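Local atomic coordinates of hypothetical protein yxiM (Bacillus subtilis, PDB entry 2O14), a protein that is an uncharacterised member of the GDSL lipolytic enzyme family and probably hydrolyses ester bonds. Residues A[163-169]-A[231-237]; A[212-216]-A[257-261]; A[238-243]-A[295-299]. All blocks are in the same frame, centred on the assembly; numbering follows the deposited sequence.

Contact 1: A[163-169]-A[231-237]; sequences RTIYVGG and GDYFMLQ
R163 turns its CG anti to the backbone N (chi1 -160°) and stays extended as far as NE, which carries the guanidinium alongside G231: NE bonds to G231 O at 2.9 Å, the oxygen lying in the guanidinium plane. D232 instead keeps CG beside its backbone N (chi1 -60°), anti to the carbonyl carbon, and this brings the carboxylate back against T164. There T164 N meets D232 OD1 at 2.7 Å from above the carboxylate plane. The second oxygen, OD2, sits at the edge of the Y166 ring, accepts from K229 N and takes a bond from a water that in turn accepts from Y166 OH. Beyond this corner the strands run parallel, and the chain of backbone bonds steps from T164 O to Y233 N, Y233 O to Y166 N, Y166 O to M235 N, M235 O to G168 N and G168 O to Q237 N. The two strands are neighbours in the five-stranded parallel sheet of the SGNH hydrolase fold, and S171, the nucleophile by similarity, follows shortly after strand 164-169. I165, V167, Y233 and selenomethionine M235 share one face, where I165 CD1 reaches the edge of the Y233 ring, 3.5 Å from Y233 CD2. On the face of Y166, F234 and L236, the ring edge of F234 approaches Y166 O (CD1 to O 3.4 Å), and a CB on G168 would collide with L236 CD2.

Contact 2: A[212-216]-A[257-261]; sequences ARGFR and VMRDM
Helices 212-217 and 251-266 pack side by side in the helical layer over the F234 and L236 face of the parallel sheet, an alpha/beta arrangement of the SGNH hydrolase fold, with A212, F215 and R216 meeting V257, D260 and M261. The short axes run in roughly the same direction, 33° apart, with a closest approach of 9.6 Å. Deep in the groove, A212 CB is met by V257 CG1 at 3.9 Å and by the selenium of M258, while the CE methyl of M261 comes up to the same alanine. V257 CG1 touches both A212 O and the R216 chain, 3.6 Å from R216 CD. Selenomethionine M261 lays its SE beside F215 CD1, 3.7 Å away, and obliquely to the ring, a Met-aromatic contact. Farther out lies the salt bridge. The R216 chain is extended from CG to NE and crosses D260 at about a right angle. Both its NE and NH2 point to one oxygen: NH2 to D260 OD2 is 2.7 Å, in the guanidinium plane but about 50° above that of the carboxylate. NE to OD2 comes out at 2.5 Å, short enough that its exact value is doubtful. Q264 NE2 is a further partner of OD2. One carboxylate oxygen is thus shared by two N-H groups of R216 and the Q264 amide, which would probably favour a negatively charged D260 and hold the guanidinium against turning, while selenium, methyl and ring atoms make the inner part of the joint apolar.

Contact 3: A[238-243]-A[295-299]; sequences LGINDT and RWYRA
W296 presses against G239 and I240, and R295 just before it backs the indole: R295 CB lies over the ring face turned away from I240. At W296 itself the backbone CA leans on G239 O at 3.3 Å, a CA-H...O contact, and a side chain on G239 would run into W296 O. G239 to D242 fit the GxND block of SGNH hydrolases, and the I240 side chain lies about 7 Å from those of S171 and H342, active-site residues by similarity. A chi1 of -33°, well off the staggered value, swings the indole across I240, whose CG1 sits squarely over the five-membered ring, 3.7 Å from its centroid, in a CH-pi contact. At the edge of the indole, in its plane, is T243 OG1, 3.6 Å from W296 CE3; this hydroxyl is held in place by donating to I240 O at 2.8 Å. W296 NE1 bonds outside, to Q278 O. Replacing W296 by an alanine would probably open a gap over I240 CG1 and leave Q278 O without its indole N-H. Next comes Y297, with W296 at the heart of a type I' turn closed by R298 N to R295 O, 3.1 Å, and itself the N-cap of the helix that follows. T243 CG2 stands over the centre of its ring, 3.8 Å from the centroid, while D242 CB comes up to Y297 CE2 at 3.8 Å; the phenol OH bonds to E249 O. R298 opens helix 298-307 and rests on N316 and V317 of helix 315-326; residues 238-243 lie in the loop from strand 233-237 to helix 251-266, whose F254 meets both D242 and the Y297 ring.

From the N terminus, the chain passes through a beta-sandwich region before reaching strand 164-169, where contact 1 opens. It then runs through strand 201-204 and into helix 212-217, which opens contact 2, before returning to close contact 1 at strand 233-237. Residues 238-243 follow directly and open contact 3; helix 251-266 closes contact 2, and 295-299 closes contact 3. Contact 2 therefore crosses both others, whereas contacts 1 and 3 come in series. The three also touch: G168 CA meets F215 CE2 at 3.4 Å, and A212 N probably bonds to D242 OD2 at 2.8 Å. Together they tie sheet, helical layer and the loop 238-243 beside the probable active site.

Contact 1: A[163-169]-A[231-237]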
loop_
_atom_site.group_PDB
_atom_site.type_symbol
_atom_site.label_atom_id
_atom_site.label_comp_id
_atom_site.label_asym_id
_atom_site.label_seq_id
_atom_site.Cartn_x
_atom_site.Cartn_y
_atom_site.Cartn_z
ATOM N N ARG A 163 10.487 -12.672 -1.165
ATOM C CA ARG A 163 9.549 -12.941 -0.082
ATOM C C ARG A 163 8.940 -11.602 0.332
ATOM O O ARG A 163 9.661 -10.620 0.528
ATOM C CB ARG A 163 10.279 -13.583 1.086
ATOM C CG ARG A 163 9.372 -14.323 2.033
ATOM C CD ARG A 163 10.192 -15.095 3.039
ATOM N NE ARG A 163 9.352 -15.866 3.943
ATOM C CZ ARG A 163 9.828 -16.616 4.928
ATOM N NH1 ARG A 163 11.140 -16.690 5.124
ATOM N NH2 ARG A 163 8.998 -17.279 5.720
ATOM N N THR A 164 7.620 -11.554 0.469
ATOM C CA THR A 164 6.971 -10.294 0.802
ATOM C C THR A 164 5.812 -10.380 1.779
ATOM O O THR A 164 5.109 -11.384 1.844
ATOM C CB THR A 164 6.415 -9.626 -0.473
ATOM O OG1 THR A 164 7.425 -9.607 -1.491
ATOM C CG2 THR A 164 5.959 -8.200 -0.176
ATOM N N ILE A 165 5.623 -9.300 2.530
ATOM C CA ILE A 165 4.515 -9.183 3.467
ATOM C C ILE A 165 3.542 -8.225 2.778
ATOM O O ILE A 165 3.854 -7.044 2.614
ATOM C CB ILE A 165 4.928 -8.517 4.794
ATOM C CG1 ILE A 165 6.031 -9.321 5.483
ATOM C CG2 ILE A 165 3.706 -8.399 5.709
ATOM C CD1 ILE A 165 5.587 -10.680 5.932
ATOM N N TYR A 166 2.383 -8.725 2.359
ATOM C CA TYR A 166 1.390 -7.870 1.711
ATOM C C TYR A 166 0.430 -7.397 2.794
ATOM O O TYR A 166 -0.201 -8.213 3.472
ATOM C CB TYR A 166 0.633 -8.651 0.635
ATOM C CG TYR A 166 1.504 -9.052 -0.531
ATOM C CD1 TYR A 166 1.713 -8.183 -1.601
ATOM C CD2 TYR A 166 2.155 -10.284 -0.546
ATOM C CE1 TYR A 166 2.548 -8.533 -2.660
ATOM C CE2 TYR A 166 2.994 -10.640 -1.596
ATOM C CZ TYR A 166 3.187 -9.762 -2.648
ATOM O OH TYR A 166 4.023 -10.115 -3.678
ATOM N N VAL A 167 0.319 -6.083 2.961
ATOM C CA VAL A 167 -0.548 -5.534 3.994
ATOM C C VAL A 167 -1.867 -4.959 3.489
ATOM O O VAL A 167 -1.898 -4.165 2.546
ATOM C CB VAL A 167 0.175 -4.425 4.795
ATOM C CG1 VAL A 167 -0.659 -4.025 6.005
ATOM C CG2 VAL A 167 1.549 -4.905 5.232
ATOM N N GLY A 168 -2.957 -5.371 4.132
ATOM C CA GLY A 168 -4.271 -4.864 3.788
ATOM C C GLY A 168 -4.792 -4.101 4.995
ATOM O O GLY A 168 -4.516 -4.487 6.135
ATOM N N GLY A 169 -5.525 -3.016 4.774
ATOM C CA GLY A 169 -6.040 -2.263 5.906
ATOM C C GLY A 169 -6.705 -0.955 5.536
ATOM O O GLY A 169 -7.007 -0.711 4.365
ATOM N N GLY A 231 5.277 -18.762 1.090
ATOM C CA GLY A 231 6.385 -18.083 1.729
ATOM C C GLY A 231 6.004 -16.683 2.164
ATOM O O GLY A 231 6.539 -16.167 3.150
ATOM N N ASP A 232 5.076 -16.070 1.431
ATOM C CA ASP A 232 4.624 -14.719 1.744
ATOM C C ASP A 232 3.566 -14.695 2.845
ATOM O O ASP A 232 3.021 -15.731 3.237
ATOM C CB ASP A 232 4.036 -14.038 0.500
ATOM C CG ASP A 232 5.036 -13.910 -0.634
ATOM O OD1 ASP A 232 6.241 -13.726 -0.359
ATOM O OD2 ASP A 232 4.607 -13.976 -1.804
ATOM N N TYR A 233 3.278 -13.493 3.330
ATOM C CA TYR A 233 2.270 -13.297 4.361
ATOM C C TYR A 233 1.304 -12.199 3.936
ATOM O O TYR A 233 1.715 -11.174 3.382
ATOM C CB TYR A 233 2.924 -12.905 5.691
ATOM C CG TYR A 233 3.577 -14.053 6.416
ATOM C CD1 TYR A 233 2.815 -15.077 6.970
ATOM C CD2 TYR A 233 4.960 -14.113 6.559
ATOM C CE1 TYR A 233 3.414 -16.136 7.654
ATOM C CE2 TYR A 233 5.571 -15.167 7.241
ATOM C CZ TYR A 233 4.790 -16.175 7.786
ATOM O OH TYR A 233 5.392 -17.216 8.461
ATOM N N PHE A 234 0.015 -12.432 4.166
ATOM C CA PHE A 234 -1.003 -11.435 3.867
ATOM C C PHE A 234 -1.426 -10.928 5.238
ATOM O O PHE A 234 -2.151 -11.611 5.960
ATOM C CB PHE A 234 -2.197 -12.061 3.142
ATOM C CG PHE A 234 -3.364 -11.121 2.959
ATOM C CD1 PHE A 234 -3.159 -9.774 2.652
ATOM C CD2 PHE A 234 -4.674 -11.592 3.053
ATOM C CE1 PHE A 234 -4.242 -8.907 2.437
ATOM C CE2 PHE A 234 -5.766 -10.734 2.838
ATOM C CZ PHE A 234 -5.546 -9.389 2.529
HETATM N N MSE A 235 -0.941 -9.749 5.608
HETATM C CA MSE A 235 -1.264 -9.159 6.900
HETATM C C MSE A 235 -2.462 -8.253 6.695
HETATM O O MSE A 235 -2.357 -7.195 6.070
HETATM C CB MSE A 235 -0.068 -8.374 7.417
HETATM C CG MSE A 235 -0.179 -7.965 8.862
HETATM SE SE MSE A 235 1.576 -7.819 9.637
HETATM C CE MSE A 235 1.618 -9.510 10.572
ATOM N N LEU A 236 -3.603 -8.680 7.229
ATOM C CA LEU A 236 -4.859 -7.960 7.054
ATOM C C LEU A 236 -5.505 -7.443 8.347
ATOM O O LEU A 236 -5.675 -8.186 9.316
ATOM C CB LEU A 236 -5.827 -8.888 6.297
ATOM C CG LEU A 236 -7.192 -8.471 5.730
ATOM C CD1 LEU A 236 -8.204 -8.416 6.838
ATOM C CD2 LEU A 236 -7.087 -7.138 5.018
ATOM N N GLN A 237 -5.844 -6.156 8.359
ATOM C CA GLN A 237 -6.510 -5.547 9.508
ATOM C C GLN A 237 -7.595 -4.583 9.042
ATOM O O GLN A 237 -7.307 -3.463 8.608
ATOM C CB GLN A 237 -5.533 -4.785 10.409
ATOM C CG GLN A 237 -6.251 -4.105 11.590
ATOM C CD GLN A 237 -5.330 -3.310 12.495
ATOM O OE1 GLN A 237 -4.430 -3.867 13.122
ATOM N NE2 GLN A 237 -5.556 -2.000 12.571
HETATM O O HOH W 1 5.410 -12.393 -3.661
#

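Contact 2: A[212-216]-A[257-261]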
loop_
_atom_site.group_PDB
_atom_site.type_symbol
_atom_site.label_atom_id
_atom_site.label_comp_id
_atom_site.label_asym_id
_atom_site.label_seq_id
_atom_site.Cartn_x
_atom_site.Cartn_y
_atom_site.Cartn_z
ATOM N N ALA A 212 -13.899 -4.298 4.197
ATOM C CA ALA A 212 -13.619 -5.601 3.598
ATOM C C ALA A 212 -14.164 -5.757 2.176
ATOM O O ALA A 212 -13.455 -6.220 1.280
ATOM C CB ALA A 212 -14.181 -6.718 4.488
ATOM N N ARG A 213 -15.426 -5.385 1.974
ATOM C CA ARG A 213 -16.051 -5.517 0.660
ATOM C C ARG A 213 -15.243 -4.771 -0.400
ATOM O O ARG A 213 -14.937 -5.325 -1.455
ATOM C CB ARG A 213 -17.484 -4.973 0.693
ATOM C CG ARG A 213 -18.317 -5.314 -0.534
ATOM C CD ARG A 213 -19.548 -4.435 -0.603
ATOM N NE ARG A 213 -20.454 -4.616 0.530
ATOM C CZ ARG A 213 -20.991 -3.613 1.222
ATOM N NH1 ARG A 213 -21.819 -3.861 2.228
ATOM N NH2 ARG A 213 -20.676 -2.357 0.927
ATOM N N GLY A 214 -14.904 -3.518 -0.109
ATOM C CA GLY A 214 -14.136 -2.713 -1.044
ATOM C C GLY A 214 -12.743 -3.258 -1.322
ATOM O O GLY A 214 -12.306 -3.304 -2.468
ATOM N N PHE A 215 -12.037 -3.666 -0.277
ATOM C CA PHE A 215 -10.699 -4.204 -0.444
ATOM C C PHE A 215 -10.767 -5.413 -1.370
ATOM O O PHE A 215 -9.911 -5.604 -2.231
ATOM C CB PHE A 215 -10.119 -4.608 0.918
ATOM C CG PHE A 215 -8.637 -4.848 0.897
ATOM C CD1 PHE A 215 -8.117 -6.061 0.462
ATOM C CD2 PHE A 215 -7.753 -3.832 1.264
ATOM C CE1 PHE A 215 -6.732 -6.259 0.387
ATOM C CE2 PHE A 215 -6.376 -4.019 1.193
ATOM C CZ PHE A 215 -5.862 -5.234 0.753
ATOM N N ARG A 216 -11.808 -6.218 -1.200
ATOM C CA ARG A 216 -11.986 -7.412 -2.012
ATOM C C ARG A 216 -12.355 -7.142 -3.463
ATOM O O ARG A 216 -11.717 -7.652 -4.390
ATOM C CB ARG A 216 -13.064 -8.310 -1.406
ATOM C CG ARG A 216 -13.366 -9.550 -2.237
ATOM C CD ARG A 216 -14.432 -10.399 -1.576
ATOM N NE ARG A 216 -14.629 -11.671 -2.266
ATOM C CZ ARG A 216 -15.288 -11.816 -3.414
ATOM N NH1 ARG A 216 -15.828 -10.764 -4.019
ATOM N NH2 ARG A 216 -15.402 -13.019 -3.964
ATOM N N VAL A 257 -17.112 -11.974 3.624
ATOM C CA VAL A 257 -16.166 -11.386 2.685
ATOM C C VAL A 257 -14.742 -11.673 3.131
ATOM O O VAL A 257 -13.887 -12.049 2.324
ATOM C CB VAL A 257 -16.351 -9.859 2.593
ATOM C CG1 VAL A 257 -15.240 -9.249 1.743
ATOM C CG2 VAL A 257 -17.713 -9.543 1.999
HETATM N N MSE A 258 -14.499 -11.481 4.423
HETATM C CA MSE A 258 -13.186 -11.724 5.006
HETATM C C MSE A 258 -12.786 -13.178 4.796
HETATM O O MSE A 258 -11.649 -13.466 4.430
HETATM C CB MSE A 258 -13.212 -11.402 6.501
HETATM C CG MSE A 258 -13.345 -9.921 6.814
HETATM SE SE MSE A 258 -11.661 -8.971 6.591
HETATM C CE MSE A 258 -10.836 -9.507 8.272
ATOM N N ARG A 259 -13.731 -14.087 5.024
ATOM C CA ARG A 259 -13.488 -15.518 4.864
ATOM C C ARG A 259 -13.038 -15.836 3.443
ATOM O O ARG A 259 -12.086 -16.586 3.234
ATOM C CB ARG A 259 -14.763 -16.307 5.176
ATOM C CG ARG A 259 -14.584 -17.820 5.180
ATOM C CD ARG A 259 -15.932 -18.519 5.255
ATOM N NE ARG A 259 -16.736 -18.053 6.380
ATOM C CZ ARG A 259 -16.465 -18.307 7.657
ATOM N NH1 ARG A 259 -15.406 -19.033 7.987
ATOM N NH2 ARG A 259 -17.257 -17.831 8.609
ATOM N N ASP A 260 -13.733 -15.257 2.468
ATOM C CA ASP A 260 -13.423 -15.476 1.063
ATOM C C ASP A 260 -12.014 -15.016 0.707
ATOM O O ASP A 260 -11.276 -15.738 0.034
ATOM C CB ASP A 260 -14.435 -14.746 0.185
ATOM C CG ASP A 260 -14.211 -14.999 -1.287
ATOM O OD1 ASP A 260 -14.371 -16.158 -1.730
ATOM O OD2 ASP A 260 -13.868 -14.036 -1.999
HETATM N N MSE A 261 -11.642 -13.819 1.152
HETATM C CA MSE A 261 -10.308 -13.297 0.867
HETATM C C MSE A 261 -9.239 -14.228 1.422
HETATM O O MSE A 261 -8.248 -14.515 0.752
HETATM C CB MSE A 261 -10.121 -11.905 1.476
HETATM C CG MSE A 261 -10.983 -10.826 0.855
HETATM SE SE MSE A 261 -10.223 -9.066 1.143
HETATM C CE MSE A 261 -11.002 -8.656 2.871
#

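Contact 3: A[238-243]-A[295-299]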
loop_
_atom_site.group_PDB
_atom_site.type_symbol
_atom_site.label_atom_id
_atom_site.label_comp_id
_atom_site.label_asym_id
_atom_site.label_seq_id
_atom_site.Cartn_x
_atom_site.Cartn_y
_atom_site.Cartn_z
ATOM N N LEU A 238 -8.840 -5.037 9.127
ATOM C CA LEU A 238 -9.991 -4.231 8.742
ATOM C C LEU A 238 -11.054 -4.429 9.811
ATOM O O LEU A 238 -10.920 -5.302 10.671
ATOM C CB LEU A 238 -10.525 -4.672 7.372
ATOM C CG LEU A 238 -9.644 -4.366 6.155
ATOM C CD1 LEU A 238 -10.166 -5.109 4.936
ATOM C CD2 LEU A 238 -9.624 -2.863 5.897
ATOM N N GLY A 239 -12.104 -3.618 9.767
ATOM C CA GLY A 239 -13.162 -3.740 10.752
ATOM C C GLY A 239 -13.598 -2.394 11.302
ATOM O O GLY A 239 -14.728 -2.243 11.776
ATOM N N ILE A 240 -12.709 -1.408 11.235
ATOM C CA ILE A 240 -13.021 -0.084 11.744
ATOM C C ILE A 240 -14.138 0.579 10.941
ATOM O O ILE A 240 -15.216 0.860 11.472
ATOM C CB ILE A 240 -11.764 0.820 11.738
ATOM C CG1 ILE A 240 -10.700 0.229 12.666
ATOM C CG2 ILE A 240 -12.125 2.232 12.192
ATOM C CD1 ILE A 240 -9.407 1.028 12.700
ATOM N N ASN A 241 -13.885 0.812 9.657
ATOM C CA ASN A 241 -14.862 1.452 8.779
ATOM C C ASN A 241 -16.048 0.541 8.493
ATOM O O ASN A 241 -17.148 1.004 8.179
ATOM C CB ASN A 241 -14.177 1.857 7.469
ATOM C CG ASN A 241 -13.053 2.857 7.694
ATOM O OD1 ASN A 241 -13.292 4.057 7.836
ATOM N ND2 ASN A 241 -11.823 2.361 7.748
ATOM N N ASP A 242 -15.819 -0.760 8.611
ATOM C CA ASP A 242 -16.859 -1.741 8.360
ATOM C C ASP A 242 -18.071 -1.586 9.277
ATOM O O ASP A 242 -19.185 -1.970 8.906
ATOM C CB ASP A 242 -16.276 -3.146 8.499
ATOM C CG ASP A 242 -15.082 -3.368 7.589
ATOM O OD1 ASP A 242 -14.020 -2.760 7.831
ATOM O OD2 ASP A 242 -15.210 -4.141 6.618
ATOM N N THR A 243 -17.864 -1.021 10.464
ATOM C CA THR A 243 -18.954 -0.845 11.416
ATOM C C THR A 243 -19.814 0.383 11.130
ATOM O O THR A 243 -20.886 0.547 11.719
ATOM C CB THR A 243 -18.433 -0.758 12.873
ATOM O OG1 THR A 243 -17.534 0.350 12.999
ATOM C CG2 THR A 243 -17.714 -2.047 13.259
ATOM N N ARG A 295 -14.973 -3.458 19.857
ATOM C CA ARG A 295 -14.965 -2.573 18.697
ATOM C C ARG A 295 -14.543 -3.238 17.392
ATOM O O ARG A 295 -13.908 -4.294 17.385
ATOM C CB ARG A 295 -14.027 -1.384 18.933
ATOM C CG ARG A 295 -14.532 -0.309 19.875
ATOM C CD ARG A 295 -13.586 0.876 19.808
ATOM N NE ARG A 295 -13.980 1.991 20.662
ATOM C CZ ARG A 295 -15.005 2.803 20.428
ATOM N NH1 ARG A 295 -15.766 2.639 19.352
ATOM N NH2 ARG A 295 -15.257 3.798 21.272
ATOM N N TRP A 296 -14.919 -2.597 16.289
ATOM C CA TRP A 296 -14.551 -3.028 14.949
ATOM C C TRP A 296 -14.766 -4.507 14.602
ATOM O O TRP A 296 -13.891 -5.124 13.994
ATOM C CB TRP A 296 -13.079 -2.678 14.731
ATOM C CG TRP A 296 -12.621 -1.419 15.443
ATOM C CD1 TRP A 296 -11.445 -1.246 16.116
ATOM C CD2 TRP A 296 -13.290 -0.146 15.479
ATOM N NE1 TRP A 296 -11.334 0.052 16.563
ATOM C CE2 TRP A 296 -12.451 0.748 16.186
ATOM C CE3 TRP A 296 -14.513 0.326 14.980
ATOM C CZ2 TRP A 296 -12.797 2.089 16.406
ATOM C CZ3 TRP A 296 -14.857 1.662 15.197
ATOM C CH2 TRP A 296 -14.000 2.526 15.905
ATOM N N TYR A 297 -15.916 -5.070 14.969
ATOM C CA TYR A 297 -16.219 -6.480 14.686
ATOM C C TYR A 297 -15.140 -7.464 15.153
ATOM O O TYR A 297 -14.968 -8.530 14.556
ATOM C CB TYR A 297 -16.446 -6.713 13.185
ATOM C CG TYR A 297 -17.656 -6.024 12.588
ATOM C CD1 TYR A 297 -18.796 -5.769 13.350
ATOM C CD2 TYR A 297 -17.674 -5.665 11.240
ATOM C CE1 TYR A 297 -19.922 -5.173 12.781
ATOM C CE2 TYR A 297 -18.792 -5.074 10.662
ATOM C CZ TYR A 297 -19.913 -4.829 11.436
ATOM O OH TYR A 297 -21.017 -4.236 10.860
ATOM N N ARG A 298 -14.422 -7.115 16.216
ATOM C CA ARG A 298 -13.366 -7.978 16.748
ATOM C C ARG A 298 -13.805 -9.425 16.922
ATOM O O ARG A 298 -13.045 -10.351 16.642
ATOM C CB ARG A 298 -12.862 -7.437 18.091
ATOM C CG ARG A 298 -11.871 -8.354 18.802
ATOM C CD ARG A 298 -11.068 -7.605 19.855
ATOM N NE ARG A 298 -10.185 -8.499 20.604
ATOM C CZ ARG A 298 -10.587 -9.300 21.584
ATOM N NH1 ARG A 298 -11.862 -9.322 21.945
ATOM N NH2 ARG A 298 -9.718 -10.091 22.192
ATOM N N ALA A 299 -15.034 -9.619 17.386
ATOM C CA ALA A 299 -15.564 -10.959 17.611
ATOM C C ALA A 299 -15.453 -11.853 16.371
ATOM O O ALA A 299 -15.051 -13.016 16.467
ATOM C CB ALA A 299 -17.022 -10.865 18.067
#